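Local coordinates for acyl-[acyl-carrier-protein]--UDP-N-acetylglucosamine O-acyltransferase (Acinetobacter baumannii, PDB 4E6U) that transfers an acyl chain from acyl carrier protein to UDP-N-acetylglucosamine, an early step in making the lipid A part of lipopolysaccharide, at residues Phe55-Gln66 with Trp85-Glu96. Sequence-based numbering, arbitrary orientation. Where two conformers were deposited one is given.
Sequences FTRIGQNNEIFQ and WLEIGNNNLIRE
I58 packs against I88 and I64 against I94, CG1 to CD1 4.2 Å in each pair, in the apolar interior of a left-handed parallel β-helix of the hexapeptide-repeat family; segments 55-66 and 85-96 are equivalent parts of successive coils. Each pair lies side by side, and V70 and L100 close the core beside them. Parallel backbone hydrogen bonds join strand 56-58 to 85-88 and 63-64 to 93-94. At the turn between them, the amides of N62 and N92 lie side by side, nearly coplanar (6°). With CG beside its own backbone N (chi1 -66°), N62 turns its amide back along the turn. Its OD1 accepts from both N (2.9 Å) and ND2 (3.0 Å) of N92, while ND2 donates to G89 O in a nearly straight bond. N92 repeats the pattern one coil on, toward G114 and N117. Outside, CB of F55 covers one face of the W85 indole; in the conformer described, the R57 guanidinium lies flat on the other and forms a salt bridge with E87, whose second carboxylate oxygen pairs with K112. At the far end the R95 guanidinium lies flat over F65, its CZ 3.8 Å from the ring centroid, while NE and NH2 form a salt bridge with E96 OE1. Buried asparagine amides thus tie coil to coil, whereas R95, donating to the V73 and C74 carbonyls, and E96, bonded to S69 and H101, couple to the second subunit as well as to each other.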
ATOM      1  N   PHE A  55      15.763 -16.093 -13.553  1.00 12.68           N
ATOM      2  CA  PHE A  55      15.295 -15.796 -14.917  1.00 12.71           C
ATOM      3  C   PHE A  55      15.087 -14.300 -15.140  1.00 12.83           C
ATOM      4  O   PHE A  55      14.046 -13.858 -15.628  1.00 12.52           O
ATOM      5  CB  PHE A  55      14.038 -16.628 -15.237  1.00 13.69           C
ATOM      6  CG  PHE A  55      14.269 -18.089 -15.110  1.00 14.35           C
ATOM      7  CD1 PHE A  55      14.680 -18.823 -16.223  1.00 17.80           C
ATOM      8  CD2 PHE A  55      14.151 -18.729 -13.883  1.00 16.95           C
ATOM      9  CE1 PHE A  55      14.943 -20.186 -16.110  1.00 19.18           C
ATOM     10  CE2 PHE A  55      14.404 -20.096 -13.768  1.00 18.93           C
ATOM     11  CZ  PHE A  55      14.804 -20.815 -14.882  1.00 18.97           C
ATOM     12  N   THR A  56      16.111 -13.533 -14.786  1.00 12.46           N
ATOM     13  CA  THR A  56      16.062 -12.085 -14.832  1.00 12.38           C
ATOM     14  C   THR A  56      17.352 -11.552 -15.434  1.00 13.10           C
ATOM     15  O   THR A  56      18.446 -11.960 -15.018  1.00 13.44           O
ATOM     16  CB  THR A  56      15.849 -11.506 -13.397  1.00 12.67           C
ATOM     17  OG1 THR A  56      14.566 -11.946 -12.915  1.00 12.59           O
ATOM     18  CG2 THR A  56      15.858  -9.993 -13.382  1.00 13.63           C
ATOM     19  N   ARG A  57      17.221 -10.652 -16.407  1.00 13.39           N
ATOM     20  CA  ARG A  57      18.363  -9.944 -16.972  1.00 14.07           C
ATOM     21  C   ARG A  57      18.298  -8.518 -16.483  1.00 14.10           C
ATOM     22  O   ARG A  57      17.276  -7.856 -16.680  1.00 15.07           O
ATOM     23  CB  ARG A  57      18.324  -9.973 -18.506  1.00 15.67           C
ATOM     24  CG  ARG A  57      18.401 -11.372 -19.066  0.60 18.52           C
ATOM     25  CD  ARG A  57      18.332 -11.389 -20.594  0.60 22.65           C
ATOM     26  NE  ARG A  57      18.076 -12.750 -21.065  0.60 25.17           N
ATOM     27  CZ  ARG A  57      16.897 -13.217 -21.470  0.60 26.24           C
ATOM     28  NH1 ARG A  57      15.819 -12.435 -21.500  0.60 25.65           N
ATOM     29  NH2 ARG A  57      16.798 -14.485 -21.858  0.60 27.51           N
ATOM     30  N   ILE A  58      19.342  -8.062 -15.797  1.00 13.84           N
ATOM     31  CA  ILE A  58      19.433  -6.711 -15.255  1.00 13.50           C
ATOM     32  C   ILE A  58      20.567  -5.985 -15.960  1.00 13.31           C
ATOM     33  O   ILE A  58      21.675  -6.510 -16.034  1.00 14.55           O
ATOM     34  CB  ILE A  58      19.687  -6.739 -13.723  1.00 13.23           C
ATOM     35  CG1 ILE A  58      18.510  -7.444 -13.041  1.00 14.64           C
ATOM     36  CG2 ILE A  58      19.890  -5.329 -13.174  1.00 13.96           C
ATOM     37  CD1 ILE A  58      18.725  -7.793 -11.579  1.00 14.51           C
ATOM     38  N   GLY A  59      20.291  -4.795 -16.468  1.00 13.28           N
ATOM     39  CA  GLY A  59      21.297  -4.012 -17.189  1.00 13.30           C
ATOM     40  C   GLY A  59      22.297  -3.300 -16.305  1.00 13.90           C
ATOM     41  O   GLY A  59      22.605  -3.743 -15.197  1.00 13.56           O
ATOM     42  N   GLN A  60      22.805  -2.184 -16.802  1.00 13.65           N
ATOM     43  CA  GLN A  60      23.934  -1.521 -16.182  1.00 14.43           C
ATOM     44  C   GLN A  60      23.489  -0.391 -15.292  1.00 12.92           C
ATOM     45  O   GLN A  60      22.475   0.263 -15.553  1.00 13.70           O
ATOM     46  CB  GLN A  60      24.848  -0.942 -17.272  1.00 16.04           C
ATOM     47  CG  GLN A  60      25.462  -2.017 -18.175  1.00 18.45           C
ATOM     48  CD  GLN A  60      26.476  -1.476 -19.181  1.00 24.21           C
ATOM     49  OE1 GLN A  60      27.263  -2.242 -19.738  1.00 29.97           O
ATOM     50  NE2 GLN A  60      26.460  -0.176 -19.417  1.00 26.78           N
ATOM     51  N   ASN A  61      24.254  -0.164 -14.225  1.00 12.60           N
ATOM     52  CA  ASN A  61      24.073   1.010 -13.376  1.00 13.37           C
ATOM     53  C   ASN A  61      22.699   1.153 -12.716  1.00 12.31           C
ATOM     54  O   ASN A  61      22.245   2.267 -12.444  1.00 13.93           O
ATOM     55  CB  ASN A  61      24.474   2.301 -14.121  1.00 15.10           C
ATOM     56  CG  ASN A  61      25.923   2.271 -14.563  1.00 17.85           C
ATOM     57  OD1 ASN A  61      26.809   1.977 -13.773  1.00 22.50           O
ATOM     58  ND2 ASN A  61      26.158   2.549 -15.832  1.00 24.75           N
ATOM     59  N   ASN A  62      22.073   0.008 -12.425  1.00 12.04           N
ATOM     60  CA  ASN A  62      20.844  -0.009 -11.629  1.00 11.39           C
ATOM     61  C   ASN A  62      21.183   0.044 -10.159  1.00 11.42           C
ATOM     62  O   ASN A  62      22.296  -0.294  -9.759  1.00 12.42           O
ATOM     63  CB  ASN A  62      20.071  -1.279 -11.958  1.00 12.27           C
ATOM     64  CG  ASN A  62      19.570  -1.275 -13.390  1.00 11.90           C
ATOM     65  OD1 ASN A  62      18.657  -0.522 -13.724  1.00 12.50           O
ATOM     66  ND2 ASN A  62      20.162  -2.088 -14.243  1.00 13.80           N
ATOM     67  N   GLU A  63      20.215   0.442  -9.360  1.00 11.25           N
ATOM     68  CA  GLU A  63      20.361   0.376  -7.927  1.00 11.56           C
ATOM     69  C   GLU A  63      19.076  -0.181  -7.368  1.00 11.81           C
ATOM     70  O   GLU A  63      17.979   0.364  -7.617  1.00 11.82           O
ATOM     71  CB  GLU A  63      20.683   1.744  -7.347  1.00 12.98           C
ATOM     72  CG  GLU A  63      21.024   1.693  -5.862  1.00 13.89           C
ATOM     73  CD  GLU A  63      21.517   3.014  -5.289  1.00 16.60           C
ATOM     74  OE1 GLU A  63      21.895   3.031  -4.093  1.00 15.52           O
ATOM     75  OE2 GLU A  63      21.503   4.055  -6.007  1.00 20.54           O
ATOM     76  N   ILE A  64      19.229  -1.242  -6.584  1.00 10.19           N
ATOM     77  CA  ILE A  64      18.090  -1.982  -6.015  1.00 10.18           C
ATOM     78  C   ILE A  64      18.259  -2.036  -4.502  1.00 10.07           C
ATOM     79  O   ILE A  64      19.289  -2.520  -4.009  1.00 10.44           O
ATOM     80  CB  ILE A  64      17.992  -3.406  -6.579  1.00 10.29           C
ATOM     81  CG1 ILE A  64      18.007  -3.382  -8.122  1.00 11.86           C
ATOM     82  CG2 ILE A  64      16.730  -4.101  -6.045  1.00 11.45           C
ATOM     83  CD1 ILE A  64      17.899  -4.753  -8.808  1.00 14.38           C
ATOM     84  N   PHE A  65      17.252  -1.555  -3.782  1.00  9.71           N
ATOM     85  CA  PHE A  65      17.319  -1.408  -2.327  1.00  9.59           C
ATOM     86  C   PHE A  65      16.734  -2.612  -1.587  1.00  8.97           C
ATOM     87  O   PHE A  65      16.075  -3.504  -2.165  1.00  9.83           O
ATOM     88  CB  PHE A  65      16.583  -0.133  -1.909  1.00 10.31           C
ATOM     89  CG  PHE A  65      17.334   1.133  -2.222  1.00 11.45           C
ATOM     90  CD1 PHE A  65      17.434   1.599  -3.533  1.00 11.45           C
ATOM     91  CD2 PHE A  65      17.912   1.869  -1.200  1.00 13.28           C
ATOM     92  CE1 PHE A  65      18.120   2.795  -3.830  1.00 12.99           C
ATOM     93  CE2 PHE A  65      18.613   3.055  -1.482  1.00 13.64           C
ATOM     94  CZ  PHE A  65      18.704   3.518  -2.813  1.00 12.22           C
ATOM     95  N   GLN A  66      17.025  -2.646  -0.293  1.00  9.91           N
ATOM     96  CA  GLN A  66      16.635  -3.751   0.556  1.00  9.43           C
ATOM     97  C   GLN A  66      15.148  -4.069   0.489  1.00  9.68           C
ATOM     98  O   GLN A  66      14.282  -3.163   0.408  1.00 10.00           O
ATOM     99  CB  GLN A  66      17.023  -3.453   2.021  1.00 10.28           C
ATOM    100  CG  GLN A  66      16.547  -2.093   2.579  1.00  9.89           C
ATOM    101  CD  GLN A  66      17.505  -0.931   2.360  1.00 10.57           C
ATOM    102  OE1 GLN A  66      17.292   0.169   2.927  1.00 14.17           O
ATOM    103  NE2 GLN A  66      18.522  -1.133   1.591  1.00  8.96           N
ATOM    104  N   TRP A  85      10.410 -14.835 -17.986  1.00 14.61           N
ATOM    105  CA  TRP A  85      11.518 -13.924 -17.718  1.00 13.76           C
ATOM    106  C   TRP A  85      11.080 -12.543 -17.262  1.00 13.45           C
ATOM    107  O   TRP A  85       9.938 -12.112 -17.488  1.00 12.72           O
ATOM    108  CB  TRP A  85      12.358 -13.779 -18.999  1.00 14.81           C
ATOM    109  CG  TRP A  85      13.073 -15.040 -19.345  1.00 17.32           C
ATOM    110  CD1 TRP A  85      12.562 -16.128 -20.015  1.00 20.74           C
ATOM    111  CD2 TRP A  85      14.426 -15.362 -19.018  1.00 19.86           C
ATOM    112  NE1 TRP A  85      13.526 -17.102 -20.121  1.00 22.14           N
ATOM    113  CE2 TRP A  85      14.678 -16.657 -19.529  1.00 21.17           C
ATOM    114  CE3 TRP A  85      15.456 -14.673 -18.361  1.00 21.12           C
ATOM    115  CZ2 TRP A  85      15.925 -17.291 -19.381  1.00 23.27           C
ATOM    116  CZ3 TRP A  85      16.701 -15.310 -18.214  1.00 23.39           C
ATOM    117  CH2 TRP A  85      16.911 -16.602 -18.725  1.00 22.90           C
ATOM    118  N   LEU A  86      12.029 -11.864 -16.636  1.00 11.90           N
ATOM    119  CA  LEU A  86      11.995 -10.436 -16.385  1.00 11.71           C
ATOM    120  C   LEU A  86      13.238  -9.807 -16.993  1.00 11.91           C
ATOM    121  O   LEU A  86      14.338 -10.333 -16.819  1.00 12.60           O
ATOM    122  CB  LEU A  86      11.940 -10.121 -14.872  1.00 11.83           C
ATOM    123  CG  LEU A  86      12.169  -8.660 -14.441  1.00 10.93           C
ATOM    124  CD1 LEU A  86      11.046  -7.769 -14.943  1.00 12.68           C
ATOM    125  CD2 LEU A  86      12.247  -8.571 -12.918  1.00 12.36           C
ATOM    126  N   GLU A  87      13.058  -8.682 -17.673  1.00 11.82           N
ATOM    127  CA  GLU A  87      14.173  -7.864 -18.133  1.00 12.95           C
ATOM    128  C   GLU A  87      14.087  -6.463 -17.559  1.00 12.97           C
ATOM    129  O   GLU A  87      13.009  -5.857 -17.547  1.00 13.35           O
ATOM    130  CB  GLU A  87      14.174  -7.806 -19.674  1.00 14.28           C
ATOM    131  CG  GLU A  87      14.650  -9.089 -20.321  0.60 14.42           C
ATOM    132  CD  GLU A  87      14.505  -9.105 -21.830  0.60 17.26           C
ATOM    133  OE1 GLU A  87      13.985  -8.124 -22.413  0.60 19.28           O
ATOM    134  OE2 GLU A  87      14.896 -10.138 -22.413  0.60 18.73           O
ATOM    135  N   ILE A  88      15.217  -5.951 -17.088  1.00 12.08           N
ATOM    136  CA  ILE A  88      15.345  -4.605 -16.580  1.00 12.26           C
ATOM    137  C   ILE A  88      16.498  -3.960 -17.347  1.00 12.07           C
ATOM    138  O   ILE A  88      17.553  -4.590 -17.490  1.00 12.77           O
ATOM    139  CB  ILE A  88      15.660  -4.647 -15.064  1.00 12.34           C
ATOM    140  CG1 ILE A  88      14.440  -5.146 -14.285  1.00 13.07           C
ATOM    141  CG2 ILE A  88      16.108  -3.293 -14.545  1.00 13.76           C
ATOM    142  CD1 ILE A  88      14.767  -5.567 -12.848  1.00 13.60           C
ATOM    143  N   GLY A  89      16.300  -2.731 -17.815  1.00 12.33           N
ATOM    144  CA  GLY A  89      17.342  -2.012 -18.576  1.00 12.54           C
ATOM    145  C   GLY A  89      18.390  -1.389 -17.681  1.00 12.93           C
ATOM    146  O   GLY A  89      18.913  -2.047 -16.761  1.00 13.60           O
ATOM    147  N   ASN A  90      18.726  -0.135 -17.955  1.00 12.89           N
ATOM    148  CA  ASN A  90      19.856   0.518 -17.319  1.00 12.55           C
ATOM    149  C   ASN A  90      19.428   1.696 -16.477  1.00 13.15           C
ATOM    150  O   ASN A  90      18.419   2.334 -16.762  1.00 13.03           O
ATOM    151  CB  ASN A  90      20.807   1.047 -18.398  1.00 14.37           C
ATOM    152  CG  ASN A  90      21.160   0.004 -19.410  1.00 15.12           C
ATOM    153  OD1 ASN A  90      21.542  -1.107 -19.080  1.00 16.13           O
ATOM    154  ND2 ASN A  90      21.036   0.373 -20.690  1.00 19.83           N
ATOM    155  N   ASN A  91      20.208   2.010 -15.446  1.00 13.13           N
ATOM    156  CA  ASN A  91      20.051   3.255 -14.715  1.00 13.48           C
ATOM    157  C   ASN A  91      18.696   3.430 -14.030  1.00 12.46           C
ATOM    158  O   ASN A  91      18.192   4.542 -13.892  1.00 14.03           O
ATOM    159  CB  ASN A  91      20.361   4.478 -15.607  1.00 14.34           C
ATOM    160  CG  ASN A  91      21.806   4.517 -16.073  1.00 17.82           C
ATOM    161  OD1 ASN A  91      22.162   3.900 -17.074  1.00 23.40           O
ATOM    162  ND2 ASN A  91      22.628   5.243 -15.363  1.00 20.45           N
ATOM    163  N   ASN A  92      18.135   2.312 -13.581  1.00 12.88           N
ATOM    164  CA  ASN A  92      16.890   2.342 -12.823  1.00 12.44           C
ATOM    165  C   ASN A  92      17.161   2.392 -11.346  1.00 12.14           C
ATOM    166  O   ASN A  92      18.201   1.918 -10.884  1.00 12.99           O
ATOM    167  CB  ASN A  92      16.059   1.109 -13.129  1.00 12.41           C
ATOM    168  CG  ASN A  92      15.656   1.048 -14.594  1.00 12.25           C
ATOM    169  OD1 ASN A  92      14.819   1.845 -15.057  1.00 12.34           O
ATOM    170  ND2 ASN A  92      16.225   0.112 -15.335  1.00 13.45           N
ATOM    171  N   LEU A  93      16.208   2.953 -10.625  1.00 11.66           N
ATOM    172  CA  LEU A  93      16.218   2.985  -9.162  1.00 11.51           C
ATOM    173  C   LEU A  93      15.010   2.199  -8.705  1.00 11.56           C
ATOM    174  O   LEU A  93      13.877   2.568  -9.028  1.00 12.57           O
ATOM    175  CB  LEU A  93      16.113   4.415  -8.664  1.00 13.08           C
ATOM    176  CG  LEU A  93      17.312   5.316  -8.977  1.00 15.19           C
ATOM    177  CD1 LEU A  93      16.991   6.773  -8.691  1.00 16.91           C
ATOM    178  CD2 LEU A  93      18.567   4.893  -8.217  1.00 17.79           C
ATOM    179  N   ILE A  94      15.252   1.103  -7.993  1.00 10.94           N
ATOM    180  CA  ILE A  94      14.189   0.237  -7.485  1.00 10.85           C
ATOM    181  C   ILE A  94      14.273   0.271  -5.964  1.00 10.41           C
ATOM    182  O   ILE A  94      15.209  -0.274  -5.368  1.00 10.96           O
ATOM    183  CB  ILE A  94      14.327  -1.188  -8.060  1.00 10.77           C
ATOM    184  CG1 ILE A  94      14.180  -1.153  -9.598  1.00 12.76           C
ATOM    185  CG2 ILE A  94      13.291  -2.127  -7.438  1.00 13.29           C
ATOM    186  CD1 ILE A  94      14.566  -2.428 -10.319  1.00 15.06           C
ATOM    187  N   ARG A  95      13.327   0.960  -5.348  1.00 10.38           N
ATOM    188  CA  ARG A  95      13.389   1.220  -3.920  1.00  9.90           C
ATOM    189  C   ARG A  95      12.863   0.054  -3.072  1.00  9.51           C
ATOM    190  O   ARG A  95      12.429  -1.000  -3.575  1.00  9.89           O
ATOM    191  CB  ARG A  95      12.630   2.510  -3.622  1.00  9.99           C
ATOM    192  CG  ARG A  95      13.269   3.756  -4.285  1.00 10.45           C
ATOM    193  CD  ARG A  95      14.767   3.905  -3.925  1.00 11.89           C
ATOM    194  NE  ARG A  95      14.907   3.946  -2.475  1.00 12.76           N
ATOM    195  CZ  ARG A  95      15.363   4.965  -1.754  1.00 12.10           C
ATOM    196  NH1 ARG A  95      15.843   6.069  -2.330  1.00 13.49           N
ATOM    197  NH2 ARG A  95      15.367   4.856  -0.428  1.00 12.05           N
ATOM    198  N   GLU A  96      12.936   0.243  -1.759  1.00 10.30           N
ATOM    199  CA  GLU A  96      12.552  -0.816  -0.829  1.00  9.91           C
ATOM    200  C   GLU A  96      11.174  -1.367  -1.094  1.00  9.56           C
ATOM    201  O   GLU A  96      10.255  -0.619  -1.451  1.00 10.08           O
ATOM    202  CB  GLU A  96      12.601  -0.326   0.620  1.00  9.84           C
ATOM    203  CG  GLU A  96      13.951   0.286   1.047  1.00 11.45           C
ATOM    204  CD  GLU A  96      13.964   1.791   0.933  1.00 11.49           C
ATOM    205  OE1 GLU A  96      13.929   2.323  -0.206  1.00 11.36           O
ATOM    206  OE2 GLU A  96      13.989   2.456   1.983  1.00 11.44           O
TER
HETATM  207  O   HOH W   1      20.582   3.707 -10.803  1.00 20.94           O
HETATM  208  O   HOH W   2      24.439   3.107 -17.820  1.00 33.18           O